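PDB 4HWX: neutral proteinase inhibitor ScNPI from Streptomyces caespitosus, which inhibits serine proteinases, probably of the subtilisin type, as a secreted homodimer, and probably also a metalloproteinase. Local coordinates for residues P6-F11 with D82-G87; V10-Q15 with D22-A27; C47-A52 with S108-A113; C70-D75 with T99-A104. One frame throughout, in Å; residues are numbered along the deposited sequence.

Contact 1: P6-F11 with D82-G87; sequences PSAMVF and DGVLNG
Ser-7 and Asn-86 meet through one short bond: the backbone N of Asn-86 donates to Ser-7 OG at 2.8 Å. Rotation about chi1 (-67°) turns OG anti to its carbonyl carbon, which places it where it meets Asn-86 N. A water bridges OG and Asn-86 OD1, and Asn-86 ND2 is hydrogen-bonded to Asn-51 OD1 of helix 43-52. Next to this, Gly-87 N donates to Pro-6 O at 3.1 Å. An alanine at Ser-7 would probably leave Asn-86 N without its acceptor and the bridging water with one anchor fewer. Further on, the two segments pair as antiparallel strands. Ala-8 and Val-84 exchange two backbone bonds, and so do Val-10 and Asp-82. Between these pairs, Gly-83 passes so close to Ala-8 O and Met-9 CA that only glycine fits easily. The Met-9 chain bends at chi2 and chi3, and SD comes 3.5 Å from Val-84 N. Val-84 CG1 lies 4.2 Å from Ala-8 CB. Asp-82 OD2 forms a salt bridge with Arg-89 of the second subunit. Val-24 and Ala-27 of that subunit pack on Pro-6 and Val-84. On the other side, Leu-85 reaches Leu-50, and Met-9 and Leu-85 touch Val-90 of strand 88-96.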
loop_
_atom_site.group_PDB
_atom_site.type_symbol
_atom_site.label_atom_id
_atom_site.label_comp_id
_atom_site.label_asym_id
_atom_site.label_seq_id
_atom_site.Cartn_x
_atom_site.Cartn_y
_atom_site.Cartn_z
ATOM N N PRO A 6 6.007 -2.517 -12.090
ATOM C CA PRO A 6 6.317 -2.897 -10.692
ATOM C C PRO A 6 5.135 -3.531 -9.955
ATOM O O PRO A 6 3.982 -3.283 -10.291
ATOM C CB PRO A 6 6.715 -1.567 -10.024
ATOM C CG PRO A 6 6.840 -0.584 -11.113
ATOM C CD PRO A 6 6.029 -1.052 -12.263
ATOM N N SER A 7 5.437 -4.362 -8.953
ATOM C CA SER A 7 4.445 -5.044 -8.125
ATOM C C SER A 7 4.848 -4.891 -6.677
ATOM O O SER A 7 5.781 -5.553 -6.206
ATOM C CB SER A 7 4.310 -6.511 -8.527
ATOM O OG SER A 7 3.755 -6.630 -9.826
ATOM N N ALA A 8 4.167 -3.969 -5.988
ATOM C CA ALA A 8 4.385 -3.617 -4.587
ATOM C C ALA A 8 3.036 -3.323 -3.946
ATOM O O ALA A 8 2.292 -2.460 -4.406
ATOM C CB ALA A 8 5.323 -2.414 -4.486
ATOM N N MET A 9 2.703 -4.077 -2.904
ATOM C CA MET A 9 1.396 -4.003 -2.275
ATOM C C MET A 9 1.451 -3.983 -0.771
ATOM O O MET A 9 2.393 -4.492 -0.159
ATOM C CB MET A 9 0.570 -5.264 -2.683
ATOM C CG MET A 9 0.297 -5.411 -4.202
ATOM S SD MET A 9 -0.861 -4.162 -4.812
ATOM C CE MET A 9 -2.348 -4.668 -3.948
ATOM N N VAL A 10 0.369 -3.505 -0.178
ATOM C CA VAL A 10 0.133 -3.573 1.258
ATOM C C VAL A 10 -1.278 -4.155 1.433
ATOM O O VAL A 10 -2.219 -3.728 0.751
ATOM C CB VAL A 10 0.349 -2.238 2.030
ATOM C CG1 VAL A 10 -0.508 -1.120 1.451
ATOM C CG2 VAL A 10 0.036 -2.414 3.526
ATOM N N PHE A 11 -1.399 -5.159 2.301
ATOM C CA PHE A 11 -2.671 -5.791 2.641
ATOM C C PHE A 11 -2.999 -5.536 4.095
ATOM O O PHE A 11 -2.117 -5.642 4.934
ATOM C CB PHE A 11 -2.626 -7.305 2.375
ATOM C CG PHE A 11 -2.213 -7.621 0.958
ATOM C CD1 PHE A 11 -3.110 -7.468 -0.093
ATOM C CD2 PHE A 11 -0.912 -8.024 0.669
ATOM C CE1 PHE A 11 -2.714 -7.706 -1.409
ATOM C CE2 PHE A 11 -0.516 -8.274 -0.649
ATOM C CZ PHE A 11 -1.430 -8.140 -1.673
ATOM N N ASP A 82 -3.796 -2.396 -1.486
ATOM C CA ASP A 82 -3.403 -1.142 -2.153
ATOM C C ASP A 82 -1.978 -1.217 -2.636
ATOM O O ASP A 82 -1.142 -1.814 -1.960
ATOM C CB ASP A 82 -3.556 0.084 -1.228
ATOM C CG ASP A 82 -4.962 0.344 -0.739
ATOM O OD1 ASP A 82 -5.686 1.099 -1.403
ATOM O OD2 ASP A 82 -5.315 -0.158 0.353
ATOM N N GLY A 83 -1.703 -0.563 -3.766
ATOM C CA GLY A 83 -0.355 -0.476 -4.307
ATOM C C GLY A 83 -0.327 -0.546 -5.802
ATOM O O GLY A 83 -1.110 0.139 -6.469
ATOM N N VAL A 84 0.568 -1.379 -6.333
ATOM C CA VAL A 84 0.685 -1.548 -7.782
ATOM C C VAL A 84 0.892 -3.029 -8.060
ATOM O O VAL A 84 1.572 -3.697 -7.297
ATOM C CB VAL A 84 1.793 -0.623 -8.391
ATOM C CG1 VAL A 84 3.167 -0.862 -7.773
ATOM C CG2 VAL A 84 1.854 -0.739 -9.906
ATOM N N LEU A 85 0.274 -3.540 -9.130
ATOM C CA LEU A 85 0.371 -4.929 -9.537
ATOM C C LEU A 85 0.598 -4.969 -11.030
ATOM O O LEU A 85 -0.282 -4.554 -11.796
ATOM C CB LEU A 85 -0.899 -5.713 -9.130
ATOM C CG LEU A 85 -1.002 -7.206 -9.562
ATOM C CD1 LEU A 85 0.177 -8.036 -9.024
ATOM C CD2 LEU A 85 -2.316 -7.829 -9.075
ATOM N N ASN A 86 1.790 -5.448 -11.441
ATOM C CA ASN A 86 2.215 -5.554 -12.838
ATOM C C ASN A 86 1.981 -4.206 -13.572
ATOM O O ASN A 86 1.425 -4.179 -14.666
ATOM C CB ASN A 86 1.524 -6.749 -13.544
ATOM C CG ASN A 86 1.847 -8.085 -12.908
ATOM O OD1 ASN A 86 3.005 -8.389 -12.572
ATOM N ND2 ASN A 86 0.830 -8.917 -12.714
ATOM N N GLY A 87 2.366 -3.107 -12.907
ATOM C CA GLY A 87 2.252 -1.752 -13.432
ATOM C C GLY A 87 0.929 -1.036 -13.243
ATOM O O GLY A 87 0.865 0.156 -13.519
HETATM O O HOH W 1 3.427 -9.702 -9.795
HETATM O O HOH W 2 -4.219 -2.018 1.902
#

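Contact 2: V10-Q15 with D22-A27; sequences VFTVIQ and DTVLRA
Val-13 faces both Leu-25 and Arg-26 in a classic beta bulge, set in the antiparallel hairpin of strands 8-15 and 23-32. Val-13 O takes the N-H of Leu-25 at 2.8 Å and, weakly, that of Arg-26 at 3.5 Å. Val-13 N donates to Arg-26 O in return. Past the bulge the pairing moves by one residue, and Gln-15 N donates to Thr-23 O at 2.9 Å. A water accepts from Thr-23 N and donates to Gln-15 O. The side chains of Val-13 and Arg-26 lie side by side and point the same way. Val-13 CG1 sits 3.5 Å above one face of the guanidinium, offset toward its rim. The Arg-26 chain is extended from CG to NE, and NE donates to Phe-114 O. Leu-25 crosses Gln-15 at about a right angle, its CD2 3.8 Å from Gln-15 CB. Thr-12, Ile-14, Val-24 and Ala-27 share the other face. There Thr-12 CG2 meets Ala-27 CB at 3.8 Å, and Ile-14 CG2 meets Asp-22 CB at 3.4 Å. Arg-89, Gly-87 and Val-84 of the second subunit pack on Ile-14, Val-24 and Ala-27. The chemistry divides by face: the apolar Ile-14, Val-24 and Ala-27 serve the dimer contact, while a valine supports the flat arginine head, whose charge is probably eased by the carbonyl of Phe-114.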
loop_
_atom_site.group_PDB
_atom_site.type_symbol
_atom_site.label_atom_id
_atom_site.label_comp_id
_atom_site.label_asym_id
_atom_site.label_seq_id
_atom_site.Cartn_x
_atom_site.Cartn_y
_atom_site.Cartn_z
ATOM N N VAL A 10 0.369 -3.505 -0.178
ATOM C CA VAL A 10 0.133 -3.573 1.258
ATOM C C VAL A 10 -1.278 -4.155 1.433
ATOM O O VAL A 10 -2.219 -3.728 0.751
ATOM C CB VAL A 10 0.349 -2.238 2.030
ATOM C CG1 VAL A 10 -0.508 -1.120 1.451
ATOM C CG2 VAL A 10 0.036 -2.414 3.526
ATOM N N PHE A 11 -1.399 -5.159 2.301
ATOM C CA PHE A 11 -2.671 -5.791 2.641
ATOM C C PHE A 11 -2.999 -5.536 4.095
ATOM O O PHE A 11 -2.117 -5.642 4.934
ATOM C CB PHE A 11 -2.626 -7.305 2.375
ATOM C CG PHE A 11 -2.213 -7.621 0.958
ATOM C CD1 PHE A 11 -3.110 -7.468 -0.093
ATOM C CD2 PHE A 11 -0.912 -8.024 0.669
ATOM C CE1 PHE A 11 -2.714 -7.706 -1.409
ATOM C CE2 PHE A 11 -0.516 -8.274 -0.649
ATOM C CZ PHE A 11 -1.430 -8.140 -1.673
ATOM N N THR A 12 -4.241 -5.170 4.403
ATOM C CA THR A 12 -4.623 -4.948 5.801
ATOM C C THR A 12 -5.954 -5.652 6.099
ATOM O O THR A 12 -6.738 -5.978 5.193
ATOM C CB THR A 12 -4.690 -3.452 6.217
ATOM O OG1 THR A 12 -5.980 -2.897 5.964
ATOM C CG2 THR A 12 -3.554 -2.580 5.645
ATOM N N VAL A 13 -6.190 -5.878 7.386
ATOM C CA VAL A 13 -7.439 -6.432 7.904
ATOM C C VAL A 13 -7.907 -5.441 8.969
ATOM O O VAL A 13 -7.174 -5.154 9.924
ATOM C CB VAL A 13 -7.292 -7.883 8.422
ATOM C CG1 VAL A 13 -8.606 -8.391 8.990
ATOM C CG2 VAL A 13 -6.780 -8.817 7.338
ATOM N N ILE A 14 -9.122 -4.907 8.771
ATOM C CA ILE A 14 -9.715 -3.872 9.596
ATOM C C ILE A 14 -10.932 -4.370 10.391
ATOM O O ILE A 14 -11.805 -5.051 9.848
ATOM C CB ILE A 14 -10.104 -2.675 8.668
ATOM C CG1 ILE A 14 -8.873 -2.130 7.912
ATOM C CG2 ILE A 14 -10.803 -1.567 9.455
ATOM C CD1 ILE A 14 -9.234 -1.108 6.756
ATOM N N GLN A 15 -10.989 -4.000 11.682
ATOM C CA GLN A 15 -12.132 -4.307 12.536
ATOM C C GLN A 15 -13.191 -3.238 12.254
ATOM O O GLN A 15 -13.022 -2.074 12.653
ATOM C CB GLN A 15 -11.709 -4.327 14.015
ATOM C CG GLN A 15 -12.803 -4.789 14.975
ATOM C CD GLN A 15 -12.352 -4.608 16.404
ATOM O OE1 GLN A 15 -11.883 -5.548 17.056
ATOM N NE2 GLN A 15 -12.410 -3.377 16.895
ATOM N N ASP A 22 -11.844 3.225 11.993
ATOM C CA ASP A 22 -11.705 1.799 12.307
ATOM C C ASP A 22 -10.276 1.358 12.619
ATOM O O ASP A 22 -9.319 1.809 11.988
ATOM C CB ASP A 22 -12.255 0.943 11.161
ATOM C CG ASP A 22 -13.765 0.918 11.012
ATOM O OD1 ASP A 22 -14.468 1.227 11.997
ATOM O OD2 ASP A 22 -14.244 0.535 9.930
ATOM N N THR A 23 -10.156 0.456 13.599
ATOM C CA THR A 23 -8.901 -0.135 14.056
ATOM C C THR A 23 -8.363 -1.129 13.021
ATOM O O THR A 23 -9.078 -2.039 12.587
ATOM C CB THR A 23 -9.144 -0.819 15.415
ATOM O OG1 THR A 23 -9.525 0.185 16.358
ATOM C CG2 THR A 23 -7.925 -1.586 15.930
ATOM N N VAL A 24 -7.088 -0.970 12.660
ATOM C CA VAL A 24 -6.405 -1.873 11.736
ATOM C C VAL A 24 -5.846 -2.982 12.613
ATOM O O VAL A 24 -5.014 -2.707 13.467
ATOM C CB VAL A 24 -5.322 -1.144 10.891
ATOM C CG1 VAL A 24 -4.585 -2.115 9.966
ATOM C CG2 VAL A 24 -5.930 0.013 10.091
ATOM N N LEU A 25 -6.331 -4.214 12.435
ATOM C CA LEU A 25 -5.909 -5.361 13.245
ATOM C C LEU A 25 -4.503 -5.834 12.860
ATOM O O LEU A 25 -3.689 -6.114 13.740
ATOM C CB LEU A 25 -6.929 -6.533 13.101
ATOM C CG LEU A 25 -8.394 -6.248 13.542
ATOM C CD1 LEU A 25 -9.324 -7.421 13.165
ATOM C CD2 LEU A 25 -8.485 -5.978 15.049
ATOM N N ARG A 26 -4.229 -5.963 11.552
ATOM C CA ARG A 26 -2.947 -6.486 11.102
ATOM C C ARG A 26 -2.703 -6.090 9.659
ATOM O O ARG A 26 -3.643 -5.748 8.941
ATOM C CB ARG A 26 -2.876 -8.036 11.287
ATOM C CG ARG A 26 -3.940 -8.833 10.540
ATOM C CD ARG A 26 -3.965 -10.282 11.010
ATOM N NE ARG A 26 -4.969 -11.050 10.278
ATOM C CZ ARG A 26 -6.252 -11.114 10.612
ATOM N NH1 ARG A 26 -6.697 -10.474 11.689
ATOM N NH2 ARG A 26 -7.100 -11.812 9.876
ATOM N N ALA A 27 -1.447 -6.125 9.248
ATOM C CA ALA A 27 -1.060 -5.753 7.896
ATOM C C ALA A 27 0.220 -6.423 7.460
ATOM O O ALA A 27 1.064 -6.738 8.308
ATOM C CB ALA A 27 -0.878 -4.239 7.809
HETATM O O HOH W 3 -12.576 -0.584 14.969
#

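Contact 3: C47-A52 with S108-A113; sequences CDALNA and SNPVYA
Ala-49 and Leu-50 meet Val-111 through a single methyl, Val-111 CG2. It lies 3.8 Å from Ala-49 CB and 3.9 Å from Leu-50 CD2. Val-111 holds CG1 anti to its backbone N (chi1 177°). CG2 is then anti to the carbonyl carbon and turned to the helix. CG1 is left for Phe-11 of strand 8-15, on which Leu-50 CD1 also packs. Leu-50 has CG anti to its carbonyl carbon, and its side chain crosses that of Val-111 at about a right angle. Ala-49 CB further touches Pro-110 CD at 4.1 Å. The segment 108-113 is an irregular piece near the C-terminus. It leans on helix 43-52 by these apolar contacts, and an Asx turn shapes it. Val-111 N donates to Asn-109 OD1 at 3.2 Å, in the plane of the amide and on a lone pair. Asn-109 CG lies anti to its backbone N (chi1 -165°), on the side of the carbonyl carbon, where OD1 can face Val-111 N. The same OD1 comes 3.9 Å from Ala-49 CB. An alanine at Asn-109 would probably leave Val-111 N without this acceptor and let the turn that presents Val-111 to the helix move more freely. Leu-60 touches both Asn-109 and Val-111 from a loop, and His-40 NE2 donates to Val-111 O. Cys-47, on the same helix, is joined to Cys-32 of strand 23-32 by a disulfide.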
loop_
_atom_site.group_PDB
_atom_site.type_symbol
_atom_site.label_atom_id
_atom_site.label_comp_id
_atom_site.label_asym_id
_atom_site.label_seq_id
_atom_site.Cartn_x
_atom_site.Cartn_y
_atom_site.Cartn_z
ATOM N N CYS A 47 2.275 -13.741 -4.273
ATOM C CA CYS A 47 2.566 -13.169 -5.604
ATOM C C CYS A 47 1.878 -13.967 -6.712
ATOM O O CYS A 47 1.225 -13.357 -7.563
ATOM C CB CYS A 47 4.068 -13.093 -5.846
ATOM S SG CYS A 47 4.901 -11.904 -4.773
ATOM N N ASP A 48 2.009 -15.324 -6.684
ATOM C CA ASP A 48 1.373 -16.258 -7.634
ATOM C C ASP A 48 -0.157 -16.076 -7.603
ATOM O O ASP A 48 -0.800 -16.015 -8.655
ATOM C CB ASP A 48 1.707 -17.731 -7.281
ATOM C CG ASP A 48 3.158 -18.193 -7.342
ATOM O OD1 ASP A 48 3.934 -17.609 -8.112
ATOM O OD2 ASP A 48 3.504 -19.170 -6.622
ATOM N N ALA A 49 -0.728 -16.012 -6.378
ATOM C CA ALA A 49 -2.178 -15.858 -6.157
ATOM C C ALA A 49 -2.683 -14.539 -6.757
ATOM O O ALA A 49 -3.694 -14.546 -7.467
ATOM C CB ALA A 49 -2.510 -15.937 -4.674
ATOM N N LEU A 50 -1.917 -13.441 -6.578
ATOM C CA LEU A 50 -2.255 -12.129 -7.163
ATOM C C LEU A 50 -2.214 -12.178 -8.683
ATOM O O LEU A 50 -3.139 -11.708 -9.354
ATOM C CB LEU A 50 -1.286 -11.049 -6.649
ATOM C CG LEU A 50 -1.470 -10.629 -5.208
ATOM C CD1 LEU A 50 -0.404 -9.612 -4.826
ATOM C CD2 LEU A 50 -2.881 -10.079 -4.967
ATOM N N ASN A 51 -1.162 -12.795 -9.235
ATOM C CA ASN A 51 -1.043 -12.940 -10.684
ATOM C C ASN A 51 -2.193 -13.769 -11.262
ATOM O O ASN A 51 -2.672 -13.452 -12.348
ATOM C CB ASN A 51 0.319 -13.545 -11.053
ATOM C CG ASN A 51 1.450 -12.541 -10.993
ATOM O OD1 ASN A 51 1.259 -11.331 -11.167
ATOM N ND2 ASN A 51 2.658 -13.021 -10.737
ATOM N N ALA A 52 -2.681 -14.780 -10.527
ATOM C CA ALA A 52 -3.777 -15.640 -11.001
ATOM C C ALA A 52 -5.120 -14.882 -11.187
ATOM O O ALA A 52 -5.979 -15.366 -11.924
ATOM C CB ALA A 52 -3.976 -16.816 -10.057
ATOM N N SER A 108 -7.974 -20.524 1.546
ATOM C CA SER A 108 -6.764 -20.631 2.344
ATOM C C SER A 108 -5.735 -19.882 1.484
ATOM O O SER A 108 -4.533 -20.176 1.495
ATOM C CB SER A 108 -6.415 -22.086 2.642
ATOM O OG SER A 108 -7.037 -22.501 3.846
ATOM N N ASN A 109 -6.284 -18.902 0.698
ATOM C CA ASN A 109 -5.622 -18.024 -0.255
ATOM C C ASN A 109 -4.425 -17.409 0.411
ATOM O O ASN A 109 -4.562 -16.782 1.467
ATOM C CB ASN A 109 -6.592 -16.952 -0.763
ATOM C CG ASN A 109 -6.139 -16.225 -1.995
ATOM O OD1 ASN A 109 -5.226 -15.421 -1.953
ATOM N ND2 ASN A 109 -6.765 -16.498 -3.114
ATOM N N PRO A 110 -3.225 -17.625 -0.144
ATOM C CA PRO A 110 -2.015 -17.118 0.529
ATOM C C PRO A 110 -2.054 -15.608 0.817
ATOM O O PRO A 110 -1.526 -15.199 1.836
ATOM C CB PRO A 110 -0.901 -17.467 -0.460
ATOM C CG PRO A 110 -1.434 -18.639 -1.206
ATOM C CD PRO A 110 -2.885 -18.359 -1.379
ATOM N N VAL A 111 -2.731 -14.801 -0.040
ATOM C CA VAL A 111 -2.784 -13.336 0.084
ATOM C C VAL A 111 -3.193 -12.905 1.498
ATOM O O VAL A 111 -2.453 -12.122 2.098
ATOM C CB VAL A 111 -3.655 -12.655 -1.002
ATOM C CG1 VAL A 111 -3.728 -11.142 -0.774
ATOM C CG2 VAL A 111 -3.097 -12.947 -2.394
ATOM N N TYR A 112 -4.307 -13.431 2.036
ATOM C CA TYR A 112 -4.745 -13.054 3.380
ATOM C C TYR A 112 -4.416 -14.120 4.439
ATOM O O TYR A 112 -5.019 -14.115 5.515
ATOM C CB TYR A 112 -6.231 -12.667 3.396
ATOM C CG TYR A 112 -6.431 -11.330 2.713
ATOM C CD1 TYR A 112 -6.071 -10.138 3.352
ATOM C CD2 TYR A 112 -6.808 -11.260 1.372
ATOM C CE1 TYR A 112 -6.141 -8.908 2.690
ATOM C CE2 TYR A 112 -6.928 -10.029 0.717
ATOM C CZ TYR A 112 -6.596 -8.858 1.381
ATOM O OH TYR A 112 -6.689 -7.647 0.731
ATOM N N ALA A 113 -3.398 -14.956 4.185
ATOM C CA ALA A 113 -2.962 -15.959 5.170
ATOM C C ALA A 113 -1.896 -15.325 6.093
ATOM O O ALA A 113 -0.704 -15.649 6.018
ATOM C CB ALA A 113 -2.436 -17.213 4.469
#

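Contact 4: C70-D75 with T99-A104; sequences CPMYFD and TCVMSA
Cys-70 and Cys-100 are joined by a disulfide, with their SG atoms 2.1 Å apart and a chi3 of -81°. The two ends reach it differently. Cys-70 SG lies anti to its carbonyl carbon, beside the backbone N. Cys-100 SG lies anti to its backbone N (chi1 -177°). The apolar contacts gather round this bridge. Pro-71 CD rests 3.9 Å from Cys-100 CB. Val-101 CG2 comes 4.2 Å from Cys-70 CB, and Met-72 CE approaches the same methyl more loosely, at 4.4 Å. No direct hydrogen bond crosses between the segments, and the polar links run through water. One water accepts from Cys-100 N at 3.0 Å and lies 2.6 Å from Tyr-73 OH. A second water is hydrogen-bonded to Thr-99 OG1 and more weakly to Tyr-73 OH. Asn-98, just ahead of helix 99-105, adds a direct tie: its ND2 donates to Pro-71 O and Tyr-73 O, while its OD1 accepts from Val-101 N. The contact lies at the surface, where the apolar packing is thin. The disulfide ties the 70-75 loop, which carries the reactive site in this family and probably here, covalently to the start of the helix, with Asn-98 adding polar ties.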
loop_
_atom_site.group_PDB
_atom_site.type_symbol
_atom_site.label_atom_id
_atom_site.label_comp_id
_atom_site.label_asym_id
_atom_site.label_seq_id
_atom_site.Cartn_x
_atom_site.Cartn_y
_atom_site.Cartn_z
ATOM N N CYS A 70 -21.035 -21.130 9.735
ATOM C CA CYS A 70 -20.608 -19.903 10.430
ATOM C C CYS A 70 -21.743 -19.356 11.291
ATOM O O CYS A 70 -22.918 -19.435 10.884
ATOM C CB CYS A 70 -20.142 -18.833 9.433
ATOM S SG CYS A 70 -18.476 -19.095 8.737
ATOM N N PRO A 71 -21.400 -18.694 12.418
ATOM C CA PRO A 71 -22.433 -17.946 13.156
ATOM C C PRO A 71 -22.845 -16.742 12.285
ATOM O O PRO A 71 -22.060 -16.282 11.433
ATOM C CB PRO A 71 -21.721 -17.545 14.456
ATOM C CG PRO A 71 -20.283 -17.423 14.072
ATOM C CD PRO A 71 -20.050 -18.460 12.988
ATOM N N MET A 72 -24.063 -16.226 12.484
ATOM C CA MET A 72 -24.568 -15.149 11.617
ATOM C C MET A 72 -24.558 -13.776 12.269
ATOM O O MET A 72 -25.066 -12.828 11.668
ATOM C CB MET A 72 -25.985 -15.493 11.127
ATOM C CG MET A 72 -26.023 -16.747 10.264
ATOM S SD MET A 72 -25.529 -16.382 8.588
ATOM C CE MET A 72 -23.848 -16.733 8.635
ATOM N N TYR A 73 -23.913 -13.616 13.426
ATOM C CA TYR A 73 -23.846 -12.278 14.024
ATOM C C TYR A 73 -23.092 -11.332 13.097
ATOM O O TYR A 73 -22.202 -11.761 12.332
ATOM C CB TYR A 73 -23.207 -12.317 15.432
ATOM C CG TYR A 73 -21.801 -12.876 15.455
ATOM C CD1 TYR A 73 -20.720 -12.112 15.019
ATOM C CD2 TYR A 73 -21.534 -14.121 16.022
ATOM C CE1 TYR A 73 -19.430 -12.632 15.003
ATOM C CE2 TYR A 73 -20.238 -14.633 16.061
ATOM C CZ TYR A 73 -19.190 -13.884 15.537
ATOM O OH TYR A 73 -17.901 -14.337 15.578
ATOM N N PHE A 74 -23.518 -10.072 13.071
ATOM C CA PHE A 74 -22.892 -9.055 12.235
ATOM C C PHE A 74 -21.826 -8.356 13.060
ATOM O O PHE A 74 -22.136 -7.681 14.045
ATOM C CB PHE A 74 -23.930 -8.053 11.687
ATOM C CG PHE A 74 -23.358 -6.947 10.827
ATOM C CD1 PHE A 74 -22.810 -7.224 9.580
ATOM C CD2 PHE A 74 -23.392 -5.621 11.256
ATOM C CE1 PHE A 74 -22.292 -6.195 8.781
ATOM C CE2 PHE A 74 -22.892 -4.591 10.446
ATOM C CZ PHE A 74 -22.358 -4.883 9.211
ATOM N N ASP A 75 -20.562 -8.566 12.685
ATOM C CA ASP A 75 -19.423 -7.964 13.369
ATOM C C ASP A 75 -18.402 -7.811 12.258
ATOM O O ASP A 75 -17.542 -8.671 12.087
ATOM C CB ASP A 75 -18.981 -8.856 14.552
ATOM C CG ASP A 75 -18.020 -8.199 15.508
ATOM O OD1 ASP A 75 -17.555 -7.060 15.205
ATOM O OD2 ASP A 75 -17.766 -8.788 16.583
ATOM N N THR A 99 -15.590 -12.656 11.016
ATOM C CA THR A 99 -14.328 -13.342 10.702
ATOM C C THR A 99 -14.529 -14.734 10.150
ATOM O O THR A 99 -13.739 -15.148 9.289
ATOM C CB THR A 99 -13.406 -13.396 11.917
ATOM O OG1 THR A 99 -14.049 -14.141 12.954
ATOM C CG2 THR A 99 -12.999 -12.000 12.389
ATOM N N CYS A 100 -15.556 -15.471 10.626
ATOM C CA CYS A 100 -15.821 -16.818 10.116
ATOM C C CYS A 100 -16.155 -16.746 8.613
ATOM O O CYS A 100 -15.652 -17.551 7.832
ATOM C CB CYS A 100 -16.944 -17.491 10.904
ATOM S SG CYS A 100 -17.271 -19.204 10.392
ATOM N N VAL A 101 -17.042 -15.816 8.227
ATOM C CA VAL A 101 -17.477 -15.614 6.828
ATOM C C VAL A 101 -16.258 -15.191 5.958
ATOM O O VAL A 101 -16.081 -15.680 4.836
ATOM C CB VAL A 101 -18.655 -14.600 6.713
ATOM C CG1 VAL A 101 -19.035 -14.359 5.243
ATOM C CG2 VAL A 101 -19.877 -15.090 7.501
ATOM N N MET A 102 -15.400 -14.350 6.513
ATOM C CA MET A 102 -14.175 -13.933 5.835
ATOM C C MET A 102 -13.301 -15.134 5.519
ATOM O O MET A 102 -12.906 -15.315 4.357
ATOM C CB MET A 102 -13.395 -12.928 6.695
ATOM C CG MET A 102 -12.026 -12.648 6.128
ATOM S SD MET A 102 -11.147 -11.361 7.036
ATOM C CE MET A 102 -9.399 -11.840 6.588
ATOM N N SER A 103 -13.037 -15.971 6.545
ATOM C CA SER A 103 -12.216 -17.180 6.394
ATOM C C SER A 103 -12.816 -18.127 5.341
ATOM O O SER A 103 -12.074 -18.617 4.460
ATOM C CB SER A 103 -12.045 -17.894 7.734
ATOM O OG SER A 103 -11.331 -19.108 7.571
ATOM N N ALA A 104 -14.155 -18.325 5.379
ATOM C CA ALA A 104 -14.847 -19.221 4.437
ATOM C C ALA A 104 -14.674 -18.775 2.973
ATOM O O ALA A 104 -14.440 -19.620 2.098
ATOM C CB ALA A 104 -16.330 -19.312 4.775
HETATM O O HOH W 4 -16.717 -15.233 13.435
HETATM O O HOH W 5 -14.613 -13.256 15.707
#

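How the contacts relate
Contacts 1 and 2 share Val-10 and Phe-11 of strand 8-15, with centres about 17 Å apart. They pair its two ends with different partners, and both touch the second subunit. Contact 3 lies about 13 Å from contact 1, centre to centre, and touches it through Phe-11 and Asn-86. Contact 4 stands apart, about 28 Å from contact 1 centre to centre, but its Met-102 reaches Val-13 and Arg-26 of contact 2. Along the chain, contact 2 closes before contacts 3 and 4 open. Contact 4 falls between the segments of contact 3. Contact 1 crosses both, since 82-87 falls between their segments. One sheet thus carries the dimer contacts on one face, helices and loops on the other.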